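Local coordinates for protein tyrosine aminotransferase (PDB 4IX8) that probably transfers the amino group of L-tyrosine to 2-oxoglutarate, using pyridoxal 5'-phosphate as cofactor, as related aminotransferases do, at residues K129-A134 with V265-T270; S209-F214 with H242-I247; D269-R274 with D298-A303; P273-G278 with G292-I297. All coordinates share one frame; numbering follows the deposited sequence. Where two conformers were deposited one is given.

Contact 1 (K129-A134 with V265-T270)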
loop_
_atom_site.group_PDB
_atom_site.type_symbol
_atom_site.label_atom_id
_atom_site.label_comp_id
_atom_site.label_asym_id
_atom_site.label_seq_id
_atom_site.Cartn_x
_atom_site.Cartn_y
_atom_site.Cartn_z
ATOM N N LYS A 129 14.998 31.461 2.477
ATOM C CA LYS A 129 14.397 31.259 3.791
ATOM C C LYS A 129 12.879 31.190 3.671
ATOM O O LYS A 129 12.239 30.386 4.345
ATOM C CB LYS A 129 14.811 32.373 4.773
ATOM N N SER A 130 12.301 32.045 2.839
ATOM C CA SER A 130 10.850 32.066 2.666
ATOM C C SER A 130 10.324 30.796 1.998
ATOM O O SER A 130 9.243 30.315 2.332
ATOM C CB SER A 130 10.441 33.288 1.843
ATOM O OG SER A 130 11.181 33.315 0.636
ATOM N N ARG A 131 11.066 30.301 1.011
ATOM C CA ARG A 131 10.727 29.053 0.327
ATOM C C ARG A 131 10.901 27.918 1.301
ATOM O O ARG A 131 10.118 26.990 1.335
ATOM C CB ARG A 131 11.592 28.851 -0.910
ATOM C CG ARG A 131 11.212 29.735 -2.066
ATOM C CD ARG A 131 12.273 29.711 -3.157
ATOM N NE ARG A 131 12.108 30.859 -4.051
ATOM C CZ ARG A 131 12.923 31.162 -5.062
ATOM N NH1 ARG A 131 13.999 30.426 -5.309
ATOM N NH2 ARG A 131 12.695 32.245 -5.795
ATOM N N GLN A 132 11.945 27.994 2.101
ATOM C CA GLN A 132 12.170 26.977 3.104
ATOM C C GLN A 132 11.056 27.029 4.154
ATOM O O GLN A 132 10.528 25.999 4.561
ATOM C CB GLN A 132 13.537 27.181 3.749
ATOM C CG GLN A 132 14.724 26.770 2.872
ATOM C CD GLN A 132 16.052 27.317 3.381
ATOM O OE1 GLN A 132 16.125 27.905 4.450
ATOM N NE2 GLN A 132 17.096 27.137 2.605
ATOM N N GLU A 133 10.654 28.227 4.556
ATOM C CA GLU A 133 9.643 28.348 5.597
ATOM C C GLU A 133 8.295 27.840 5.100
ATOM O O GLU A 133 7.448 27.473 5.907
ATOM C CB GLU A 133 9.531 29.812 6.082
ATOM N N ALA A 134 8.112 27.764 3.781
ATOM C CA ALA A 134 6.815 27.349 3.218
ATOM C C ALA A 134 6.643 25.844 3.253
ATOM O O ALA A 134 5.562 25.342 2.957
ATOM C CB ALA A 134 6.659 27.823 1.836
ATOM N N VAL A 265 9.520 22.002 -7.649
ATOM C CA VAL A 265 8.433 22.980 -7.732
ATOM C C VAL A 265 8.342 23.730 -6.420
ATOM O O VAL A 265 7.679 24.765 -6.318
ATOM C CB VAL A 265 7.059 22.332 -8.104
ATOM C CG1 VAL A 265 7.140 21.710 -9.467
ATOM C CG2 VAL A 265 6.621 21.315 -7.076
ATOM N N ALA A 266 9.022 23.217 -5.406
ATOM C CA ALA A 266 9.129 23.895 -4.121
ATOM C C ALA A 266 9.938 25.196 -4.173
ATOM O O ALA A 266 9.734 26.083 -3.320
ATOM C CB ALA A 266 9.761 22.977 -3.115
ATOM N N ASP A 267 10.875 25.294 -5.121
ATOM C CA ASP A 267 11.866 26.391 -5.126
ATOM C C ASP A 267 11.383 27.629 -5.862
ATOM O O ASP A 267 12.108 28.203 -6.671
ATOM C CB ASP A 267 13.169 25.901 -5.777
ATOM C CG ASP A 267 14.332 26.833 -5.550
ATOM O OD1 ASP A 267 14.330 27.540 -4.525
ATOM O OD2 ASP A 267 15.237 26.863 -6.420
ATOM N N PHE A 268 10.174 28.073 -5.540
ATOM C CA PHE A 268 9.560 29.206 -6.221
ATOM C C PHE A 268 8.730 30.012 -5.272
ATOM O O PHE A 268 8.215 29.505 -4.281
ATOM C CB PHE A 268 8.671 28.741 -7.372
ATOM C CG PHE A 268 9.433 28.212 -8.552
ATOM C CD1 PHE A 268 9.817 29.068 -9.586
ATOM C CD2 PHE A 268 9.772 26.867 -8.635
ATOM C CE1 PHE A 268 10.527 28.593 -10.682
ATOM C CE2 PHE A 268 10.475 26.377 -9.731
ATOM C CZ PHE A 268 10.860 27.246 -10.754
ATOM N N ASP A 269 8.591 31.279 -5.607
ATOM C CA ASP A 269 7.749 32.168 -4.844
ATOM C C ASP A 269 6.433 32.264 -5.578
ATOM O O ASP A 269 6.313 32.995 -6.552
ATOM C CB ASP A 269 8.408 33.527 -4.696
ATOM C CG ASP A 269 9.759 33.418 -4.080
ATOM O OD1 ASP A 269 9.816 32.975 -2.910
ATOM O OD2 ASP A 269 10.751 33.766 -4.757
ATOM N N THR A 270 5.471 31.468 -5.132
ATOM C CA THR A 270 4.185 31.383 -5.790
ATOM C C THR A 270 3.125 30.899 -4.837
ATOM O O THR A 270 3.423 30.130 -3.922
ATOM C CB THR A 270 4.238 30.431 -6.973
ATOM O OG1 THR A 270 2.945 30.369 -7.580
ATOM C CG2 THR A 270 4.635 29.038 -6.535
HETATM O O HOH W 1 8.472 26.363 -0.882
#
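Arg131 reaches out of the short helix 129-133 between Asp267 and Asp269, and the three residues form a salt-bridge network that ties this helix to the loop between strands 246-249 and 274-279. The Arg131 chain runs extended from CG to NE, with CG beside the backbone N (chi1 -74°), which carries the guanidinium to the loop 265-270. Its two carboxylate partners are turned differently against it. Asp269 lies at the guanidinium edge, its plane turned 46° from that of the guanidinium: Arg131 NH2 donates to Asp269 OD2 at 2.7 Å, and Arg131 NE makes a weak bond to Asp269 OD1 at 3.3 Å. The Asp267 carboxylate stands almost upright to the guanidinium, 80° between planes, and Arg131 NH1 meets its OD1 from above the carboxylate plane at 3.0 Å. Over one guanidinium face lie the backbone atoms Asp267 O and Phe268 CA, offset toward the rim. Asp267 OD2 accepts from Gln127 NE2 and forms a salt bridge with Arg229. Arg229 also makes a cation-pi contact with Phe268 and comes close to Arg131, so the carboxylate of Asp267 probably offsets two neighbouring positive charges. The inverse gamma turn centred on Asp267 bends the loop here. Apart from the salt bridges, one water joins the backbones, donating to Arg131 O and to Ala266 O, each at 2.8 Å.

Contact 2 (S209-F214 with H242-I247)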
loop_
_atom_site.group_PDB
_atom_site.type_symbol
_atom_site.label_atom_id
_atom_site.label_comp_id
_atom_site.label_asym_id
_atom_site.label_seq_id
_atom_site.Cartn_x
_atom_site.Cartn_y
_atom_site.Cartn_z
ATOM N N SER A 209 -14.000 22.495 -17.220
ATOM C CA SER A 209 -14.566 22.681 -15.892
ATOM C C SER A 209 -14.358 21.481 -15.008
ATOM O O SER A 209 -14.421 21.594 -13.784
ATOM C CB SER A 209 -16.082 23.005 -16.005
ATOM O OG SER A 209 -16.777 21.998 -16.735
ATOM N N HIS A 210 -14.075 20.329 -15.610
ATOM C CA HIS A 210 -13.869 19.105 -14.820
ATOM C C HIS A 210 -12.397 18.769 -14.624
ATOM O O HIS A 210 -12.087 17.736 -14.068
ATOM C CB HIS A 210 -14.537 17.919 -15.483
ATOM C CG HIS A 210 -16.020 17.988 -15.500
ATOM N ND1 HIS A 210 -16.770 18.184 -14.369
ATOM C CD2 HIS A 210 -16.898 17.907 -16.519
ATOM C CE1 HIS A 210 -18.045 18.214 -14.689
ATOM N NE2 HIS A 210 -18.150 18.031 -15.985
ATOM N N THR A 211 -11.492 19.620 -15.106
ATOM C CA THR A 211 -10.058 19.364 -14.979
ATOM C C THR A 211 -9.600 19.754 -13.570
ATOM O O THR A 211 -9.750 20.907 -13.196
ATOM C CB THR A 211 -9.246 20.201 -16.005
ATOM O OG1 THR A 211 -9.648 19.916 -17.349
ATOM C CG2 THR A 211 -7.815 19.965 -15.876
ATOM N N LYS A 212 -8.979 18.843 -12.823
ATOM C CA LYS A 212 -8.688 19.065 -11.405
ATOM C C LYS A 212 -7.224 19.188 -11.030
ATOM O O LYS A 212 -6.917 19.593 -9.920
ATOM C CB LYS A 212 -9.306 17.946 -10.552
ATOM C CG LYS A 212 -10.823 17.924 -10.632
ATOM C CD LYS A 212 -11.471 19.182 -10.048
ATOM C CE LYS A 212 -12.770 19.540 -10.767
ATOM N NZ LYS A 212 -13.927 18.746 -10.287
ATOM N N ALA A 213 -6.314 18.831 -11.925
ATOM C CA ALA A 213 -4.900 18.880 -11.602
ATOM C C ALA A 213 -4.051 18.791 -12.862
ATOM O O ALA A 213 -4.521 18.399 -13.919
ATOM C CB ALA A 213 -4.536 17.741 -10.627
ATOM N N PHE A 214 -2.804 19.214 -12.724
ATOM C CA PHE A 214 -1.775 19.080 -13.739
ATOM C C PHE A 214 -0.657 18.254 -13.117
ATOM O O PHE A 214 -0.113 18.651 -12.102
ATOM C CB PHE A 214 -1.254 20.435 -14.146
ATOM C CG PHE A 214 -0.455 20.433 -15.404
ATOM C CD1 PHE A 214 0.917 20.314 -15.363
ATOM C CD2 PHE A 214 -1.063 20.610 -16.623
ATOM C CE1 PHE A 214 1.672 20.324 -16.539
ATOM C CE2 PHE A 214 -0.322 20.637 -17.783
ATOM C CZ PHE A 214 1.051 20.497 -17.740
ATOM N N HIS A 242 -4.703 28.704 -15.226
ATOM C CA HIS A 242 -5.855 27.819 -15.287
ATOM C C HIS A 242 -6.429 27.446 -13.914
ATOM O O HIS A 242 -7.439 26.753 -13.831
ATOM C CB HIS A 242 -5.467 26.584 -16.069
ATOM C CG HIS A 242 -5.159 26.887 -17.489
ATOM N ND1 HIS A 242 -6.148 27.036 -18.438
ATOM C CD2 HIS A 242 -3.991 27.152 -18.119
ATOM C CE1 HIS A 242 -5.598 27.351 -19.599
ATOM N NE2 HIS A 242 -4.293 27.431 -19.432
ATOM N N GLN A 243 -5.783 27.904 -12.841
ATOM C CA GLN A 243 -6.278 27.702 -11.477
ATOM C C GLN A 243 -6.518 26.236 -11.136
ATOM O O GLN A 243 -7.576 25.866 -10.584
ATOM C CB GLN A 243 -7.554 28.517 -11.247
ATOM C CG GLN A 243 -7.286 30.024 -11.102
ATOM C CD GLN A 243 -8.567 30.819 -10.926
ATOM O OE1 GLN A 243 -9.327 30.574 -9.998
ATOM N NE2 GLN A 243 -8.827 31.758 -11.829
ATOM N N ILE A 244 -5.511 25.414 -11.427
ATOM C CA ILE A 244 -5.496 24.033 -11.000
ATOM C C ILE A 244 -4.207 23.786 -10.252
ATOM O O ILE A 244 -3.183 24.384 -10.593
ATOM C CB ILE A 244 -5.597 23.089 -12.192
ATOM C CG1 ILE A 244 -4.559 23.471 -13.257
ATOM C CG2 ILE A 244 -7.009 23.148 -12.792
ATOM C CD1 ILE A 244 -4.537 22.524 -14.456
ATOM N N PRO A 245 -4.235 22.889 -9.254
ATOM C CA PRO A 245 -3.051 22.523 -8.476
ATOM C C PRO A 245 -2.052 21.721 -9.297
ATOM O O PRO A 245 -2.438 21.082 -10.269
ATOM C CB PRO A 245 -3.617 21.662 -7.355
ATOM C CG PRO A 245 -4.852 21.077 -7.954
ATOM C CD PRO A 245 -5.430 22.184 -8.786
ATOM N N LEU A 246 -0.788 21.791 -8.905
ATOM C CA LEU A 246 0.283 21.106 -9.579
ATOM C C LEU A 246 0.797 19.959 -8.748
ATOM O O LEU A 246 1.232 20.165 -7.603
ATOM C CB LEU A 246 1.409 22.099 -9.865
ATOM C CG LEU A 246 2.698 21.580 -10.507
ATOM C CD1 LEU A 246 2.428 20.936 -11.851
ATOM C CD2 LEU A 246 3.730 22.733 -10.696
ATOM N N ILE A 247 0.762 18.751 -9.318
ATOM C CA ILE A 247 1.310 17.561 -8.668
ATOM C C ILE A 247 2.622 17.195 -9.371
ATOM O O ILE A 247 2.633 16.997 -10.570
ATOM C CB ILE A 247 0.345 16.365 -8.744
ATOM C CG1 ILE A 247 -1.007 16.739 -8.137
ATOM C CG2 ILE A 247 0.950 15.145 -8.089
ATOM C CD1 ILE A 247 -2.069 15.702 -8.325
#
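Phe214 and Leu246 form a parallel beta bridge, the start of the pairing between strands 211-217 and 246-249 in a beta-alpha-beta unit whose crossover is helix 229-242. The tight end of the contact is here. Two backbone bonds flank the bridge, Phe214 N to Pro245 O at 3.1 Å and Ile247 N to Phe214 O at 2.9 Å. The two side chains run side by side in the same direction, both with CG anti to the backbone N, and Leu246 CD1 sits at the edge of the Phe214 ring, 3.9 Å from Phe214 CD1. Ile244 CD1 packs on Phe214 CB, and Tyr188 stacks on the Phe214 ring. On the other side of the backbone, Ala213 CB meets Ile247 CD1 at 3.9 Å. Closest of the carbon-oxygen contacts is that of the proline ring, with Pro245 CG and CD each 3.2 Å from Lys212 O.

Toward residue 211 the segments diverge, their directions differing by 41°. At the partly exposed rim, Lys212 sends its amine to Asp162. Gln243, with positive phi, ends helix 229-242 in a Schellman motif, and Ile40 of the second subunit packs on Pro245. Here the contact thins to carbon against backbone oxygen, Ile244 CG2 lying 3.6 Å from Thr211 O.

Contact 3 (D269-R274 with D298-A303)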
loop_
_atom_site.group_PDB
_atom_site.type_symbol
_atom_site.label_atom_id
_atom_site.label_comp_id
_atom_site.label_asym_id
_atom_site.label_seq_id
_atom_site.Cartn_x
_atom_site.Cartn_y
_atom_site.Cartn_z
ATOM N N ASP A 269 8.591 31.279 -5.607
ATOM C CA ASP A 269 7.749 32.168 -4.844
ATOM C C ASP A 269 6.433 32.264 -5.578
ATOM O O ASP A 269 6.313 32.995 -6.552
ATOM C CB ASP A 269 8.408 33.527 -4.696
ATOM C CG ASP A 269 9.759 33.418 -4.080
ATOM O OD1 ASP A 269 9.816 32.975 -2.910
ATOM O OD2 ASP A 269 10.751 33.766 -4.757
ATOM N N THR A 270 5.471 31.468 -5.132
ATOM C CA THR A 270 4.185 31.383 -5.790
ATOM C C THR A 270 3.125 30.899 -4.837
ATOM O O THR A 270 3.423 30.130 -3.922
ATOM C CB THR A 270 4.238 30.431 -6.973
ATOM O OG1 THR A 270 2.945 30.369 -7.580
ATOM C CG2 THR A 270 4.635 29.038 -6.535
ATOM N N ASN A 271 1.881 31.289 -5.083
ATOM C CA ASN A 271 0.767 30.795 -4.276
ATOM C C ASN A 271 0.015 29.665 -4.970
ATOM O O ASN A 271 -1.000 29.187 -4.471
ATOM C CB ASN A 271 -0.183 31.934 -3.935
ATOM C CG ASN A 271 0.520 33.046 -3.223
ATOM O OD1 ASN A 271 1.309 32.810 -2.306
ATOM N ND2 ASN A 271 0.306 34.260 -3.689
ATOM N N VAL A 272 0.508 29.236 -6.123
ATOM C CA VAL A 272 -0.041 28.049 -6.760
ATOM C C VAL A 272 0.139 26.868 -5.822
ATOM O O VAL A 272 1.228 26.653 -5.314
ATOM C CB VAL A 272 0.639 27.761 -8.070
ATOM C CG1 VAL A 272 0.169 26.420 -8.651
ATOM C CG2 VAL A 272 0.358 28.886 -9.018
ATOM N N PRO A 273 -0.941 26.152 -5.508
ATOM C CA PRO A 273 -0.759 24.993 -4.628
ATOM C C PRO A 273 0.005 23.861 -5.343
ATOM O O PRO A 273 -0.363 23.531 -6.454
ATOM C CB PRO A 273 -2.189 24.544 -4.328
ATOM C CG PRO A 273 -3.075 25.588 -4.880
ATOM C CD PRO A 273 -2.337 26.282 -5.950
ATOM N N ARG A 274 0.988 23.262 -4.695
ATOM C CA ARG A 274 1.803 22.201 -5.282
ATOM C C ARG A 274 1.869 21.011 -4.359
ATOM O O ARG A 274 2.148 21.174 -3.179
ATOM C CB ARG A 274 3.216 22.693 -5.525
ATOM C CG ARG A 274 3.351 23.647 -6.658
ATOM C CD ARG A 274 4.406 24.689 -6.375
ATOM N NE ARG A 274 3.963 25.667 -5.375
ATOM C CZ ARG A 274 4.781 26.328 -4.551
ATOM N NH1 ARG A 274 6.091 26.113 -4.563
ATOM N NH2 ARG A 274 4.293 27.198 -3.696
ATOM N N ASP A 298 1.289 25.340 0.034
ATOM C CA ASP A 298 0.052 26.067 -0.209
ATOM C C ASP A 298 0.061 27.302 0.685
ATOM O O ASP A 298 -0.508 27.298 1.770
ATOM C CB ASP A 298 -1.108 25.114 0.090
ATOM C CG ASP A 298 -2.477 25.777 -0.001
ATOM O OD1 ASP A 298 -2.606 26.784 -0.763
ATOM O OD2 ASP A 298 -3.411 25.257 0.672
ATOM N N PRO A 299 0.791 28.341 0.274
ATOM C CA PRO A 299 1.003 29.498 1.158
ATOM C C PRO A 299 -0.241 30.292 1.501
ATOM O O PRO A 299 -0.257 30.855 2.573
ATOM C CB PRO A 299 1.987 30.365 0.367
ATOM C CG PRO A 299 2.720 29.382 -0.480
ATOM C CD PRO A 299 1.688 28.375 -0.897
ATOM N N MET A 300 -1.212 30.376 0.594
ATOM C CA MET A 300 -2.454 31.115 0.847
ATOM C C MET A 300 -3.520 30.194 1.397
ATOM O O MET A 300 -4.655 30.610 1.545
ATOM C CB MET A 300 -2.973 31.790 -0.430
ATOM C CG MET A 300 -2.086 32.892 -0.976
ATOM S SD MET A 300 -1.664 34.181 0.246
ATOM C CE MET A 300 -3.276 34.874 0.657
ATOM N N ASN A 301 -3.161 28.955 1.736
ATOM C CA ASN A 301 -4.147 27.999 2.258
ATOM C C ASN A 301 -5.446 27.922 1.419
ATOM O O ASN A 301 -6.539 28.105 1.952
ATOM C CB ASN A 301 -4.507 28.344 3.717
ATOM C CG ASN A 301 -5.239 27.198 4.445
ATOM O OD1 ASN A 301 -5.044 26.030 4.137
ATOM N ND2 ASN A 301 -6.061 27.539 5.422
ATOM N N VAL A 302 -5.326 27.598 0.123
ATOM C CA VAL A 302 -6.497 27.396 -0.753
ATOM C C VAL A 302 -6.801 25.910 -0.959
ATOM O O VAL A 302 -7.781 25.557 -1.615
ATOM C CB VAL A 302 -6.315 28.042 -2.146
ATOM C CG1 VAL A 302 -6.107 29.529 -1.997
ATOM C CG2 VAL A 302 -5.154 27.408 -2.909
ATOM N N ALA A 303 -5.979 25.044 -0.386
ATOM C CA ALA A 303 -6.147 23.622 -0.625
ATOM C C ALA A 303 -6.185 22.834 0.666
ATOM O O ALA A 303 -5.902 21.643 0.661
ATOM C CB ALA A 303 -5.032 23.103 -1.522
HETATM O O HOH W 2 -1.559 28.838 -1.542
#
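Pro273 and Val302 make the closest apolar contact between these loops: Pro273 CG meets Val302 CG2 at 3.4 Å, the two side chains crossing at about a right angle, while Pro273 CB lies 4.2 Å from Ala303 CB. Phe37 of the second subunit packs on both Pro273 and Val302. Nearer the surface, Met300 CG lies obliquely across the Asn271 amide, 3.4 Å from Asn271 CG. Pro299 CB touches Asn271 OD1 and its CG touches Thr270 O.

No direct hydrogen bond joins the segments. A water does so instead, donating to Asn271 O at 3.0 Å and accepting from Met300 N at 2.7 Å.

The remaining polar bonds shape each loop from within. Asp298 OD1 receives Val302 N at 3.0 Å through its syn lone pair, and OD2 receives Ala303 N at 2.8 Å; the carboxylate thus reaches across the type I turn Asp298-Asn301 to the two amides that follow it. In the partner loop, Arg274 NE donates to Val272 O, nearly in the guanidinium plane, NH1 bonds to Val265 O, and Thr270 CG2 covers one guanidinium face. Thr270 OG1 accepts Val272 N at 3.1 Å, which defines an ST turn beside the beta turn that leads from strand 292-297 to Ala303, the N-cap of helix 304-313.

Contact 4 (P273-G278 with G292-I297); sequences PRLILG and GWSILI
Trp293 CG is held between the backbone N and the carbonyl carbon (chi1 56°), and this rotation lays the indole over the backbone of Gly278 within an antiparallel strand pair, 274-278 with 292-297. The pair belongs to the mixed sheet of the large, cofactor-binding domain of a fold type I aminotransferase, and the loop joining the strands holds Lys282, the lysine predicted to carry pyridoxal phosphate. One face of the ring receives Gly278 C, 3.6 Å above its plane and offset toward the rim; Gly278 CA adds an off-centre CH-pi contact to the five-membered ring. Glycine has no side chain to stand in the way of this close approach. At the other end, Ile297 CG2 lies over one face of the Arg274 guanidinium, 3.6 Å from NH2.

The strand axes approach to 4.5 Å with an N-to-C angle of 160°. Three hydrogen-bonded pairs alternate with two non-hydrogen-bonded ones: Arg274 with Ile297, Ile276 with Ile295 and Gly278 with Trp293 each exchange two backbone bonds, the straightest being Ile276 N to Ile295 O at 2.9 Å (176°).

The alternation sorts the side chains. With Trp293 and Arg274 lie Ile276, Ile295 and Ile297, packed by Trp122 of helix 112-122 and by Val265 and Ala266. The opposite face carries Leu275, Leu277, Ser294 and Leu296, with helices 145-157 and 304-313 over it. There Leu275 CD1 touches Leu296 CB at 4.0 Å, and Leu277 CD2 meets Ser294 CB at 3.6 Å. On the Trp293 side, Ile276 and Ile297 cross obliquely, CD1 to CD1 at 3.8 Å.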
loop_
_atom_site.group_PDB
_atom_site.type_symbol
_atom_site.label_atom_id
_atom_site.label_comp_id
_atom_site.label_asym_id
_atom_site.label_seq_id
_atom_site.Cartn_x
_atom_site.Cartn_y
_atom_site.Cartn_z
ATOM N N PRO A 273 -0.941 26.152 -5.508
ATOM C CA PRO A 273 -0.759 24.993 -4.628
ATOM C C PRO A 273 0.005 23.861 -5.343
ATOM O O PRO A 273 -0.363 23.531 -6.454
ATOM C CB PRO A 273 -2.189 24.544 -4.328
ATOM C CG PRO A 273 -3.075 25.588 -4.880
ATOM C CD PRO A 273 -2.337 26.282 -5.950
ATOM N N ARG A 274 0.988 23.262 -4.695
ATOM C CA ARG A 274 1.803 22.201 -5.282
ATOM C C ARG A 274 1.869 21.011 -4.359
ATOM O O ARG A 274 2.148 21.174 -3.179
ATOM C CB ARG A 274 3.216 22.693 -5.525
ATOM C CG ARG A 274 3.351 23.647 -6.658
ATOM C CD ARG A 274 4.406 24.689 -6.375
ATOM N NE ARG A 274 3.963 25.667 -5.375
ATOM C CZ ARG A 274 4.781 26.328 -4.551
ATOM N NH1 ARG A 274 6.091 26.113 -4.563
ATOM N NH2 ARG A 274 4.293 27.198 -3.696
ATOM N N LEU A 275 1.690 19.813 -4.899
ATOM C CA LEU A 275 1.871 18.591 -4.101
ATOM C C LEU A 275 3.065 17.794 -4.668
ATOM O O LEU A 275 3.050 17.305 -5.794
ATOM C CB LEU A 275 0.598 17.745 -4.098
ATOM C CG LEU A 275 0.581 16.515 -3.201
ATOM C CD1 LEU A 275 0.442 16.913 -1.753
ATOM C CD2 LEU A 275 -0.500 15.488 -3.632
ATOM N N ILE A 276 4.107 17.694 -3.877
ATOM C CA ILE A 276 5.337 17.042 -4.280
ATOM C C ILE A 276 5.332 15.621 -3.775
ATOM O O ILE A 276 5.101 15.402 -2.598
ATOM C CB ILE A 276 6.520 17.773 -3.724
ATOM C CG1 ILE A 276 6.507 19.200 -4.248
ATOM C CG2 ILE A 276 7.801 17.079 -4.096
ATOM C CD1 ILE A 276 7.547 20.049 -3.684
ATOM N N LEU A 277 5.586 14.667 -4.667
ATOM C CA LEU A 277 5.692 13.243 -4.314
ATOM C C LEU A 277 7.163 12.885 -4.406
ATOM O O LEU A 277 7.830 13.276 -5.351
ATOM C CB LEU A 277 4.854 12.368 -5.248
ATOM C CG LEU A 277 3.454 12.939 -5.544
ATOM C CD1 LEU A 277 2.643 11.991 -6.388
ATOM C CD2 LEU A 277 2.711 13.237 -4.238
ATOM N N GLY A 278 7.678 12.166 -3.410
ATOM C CA GLY A 278 9.082 11.817 -3.364
ATOM C C GLY A 278 9.281 10.724 -2.355
ATOM O O GLY A 278 8.296 10.213 -1.820
ATOM N N GLY A 292 7.271 6.296 1.129
ATOM C CA GLY A 292 7.406 7.492 0.317
ATOM C C GLY A 292 6.616 8.573 1.030
ATOM O O GLY A 292 6.155 8.369 2.142
ATOM N N TRP A 293 6.435 9.714 0.397
ATOM C CA TRP A 293 5.723 10.795 1.019
ATOM C C TRP A 293 5.147 11.776 0.034
ATOM O O TRP A 293 5.525 11.770 -1.128
ATOM C CB TRP A 293 6.655 11.548 1.946
ATOM C CG TRP A 293 7.961 12.089 1.303
ATOM C CD1 TRP A 293 8.090 13.166 0.468
ATOM C CD2 TRP A 293 9.302 11.600 1.519
ATOM N NE1 TRP A 293 9.418 13.347 0.120
ATOM C CE2 TRP A 293 10.179 12.415 0.767
ATOM C CE3 TRP A 293 9.837 10.559 2.264
ATOM C CZ2 TRP A 293 11.556 12.196 0.716
ATOM C CZ3 TRP A 293 11.235 10.353 2.222
ATOM C CH2 TRP A 293 12.061 11.166 1.458
ATOM N N SER A 294 4.262 12.644 0.526
ATOM C CA SER A 294 3.751 13.762 -0.233
ATOM C C SER A 294 3.914 15.006 0.646
ATOM O O SER A 294 3.750 14.943 1.864
ATOM C CB SER A 294 2.270 13.551 -0.651
ATOM O OG SER A 294 1.409 13.657 0.479
ATOM N N ILE A 295 4.239 16.126 0.008
ATOM C CA ILE A 295 4.408 17.419 0.678
ATOM C C ILE A 295 3.563 18.474 -0.009
ATOM O O ILE A 295 3.823 18.805 -1.167
ATOM C CB ILE A 295 5.848 17.914 0.624
ATOM C CG1 ILE A 295 6.810 16.836 1.125
ATOM C CG2 ILE A 295 6.016 19.210 1.423
ATOM C CD1 ILE A 295 8.261 17.175 0.928
ATOM N N LEU A 296 2.604 19.050 0.722
ATOM C CA LEU A 296 1.758 20.103 0.172
ATOM C C LEU A 296 2.350 21.464 0.503
ATOM O O LEU A 296 2.672 21.723 1.645
ATOM C CB LEU A 296 0.333 20.010 0.734
ATOM C CG LEU A 296 -0.634 21.102 0.213
ATOM C CD1 LEU A 296 -0.932 20.914 -1.224
ATOM C CD2 LEU A 296 -1.901 21.085 0.998
ATOM N N ILE A 297 2.515 22.309 -0.506
ATOM C CA ILE A 297 2.978 23.682 -0.332
ATOM C C ILE A 297 1.898 24.601 -0.879
ATOM O O ILE A 297 1.611 24.623 -2.084
ATOM C CB ILE A 297 4.304 23.936 -1.040
ATOM C CG1 ILE A 297 5.349 22.890 -0.605
ATOM C CG2 ILE A 297 4.831 25.337 -0.718
ATOM C CD1 ILE A 297 6.637 22.905 -1.427
#

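In the fold
Contacts 2 and 4 are buried and belong to one mixed sheet, where strands 246-249 and 274-279 are neighbours: the first is a parallel pairing, the second antiparallel, and Leu246 bonds to the backbones of Pro273 and Leu275 between them. Contacts 1 and 3 lie partly exposed, their centres about 23 and 24 Å from the chain centre, and share Asp269 and Thr270. Their chemistry differs: salt bridges dominate contact 1, whereas proline packing and a water join the loops of contact 3. Arg274 belongs to contacts 3 and 4 and bonds to Val265 O of contact 1. Contacts 2, 3 and 4 also reach the second subunit.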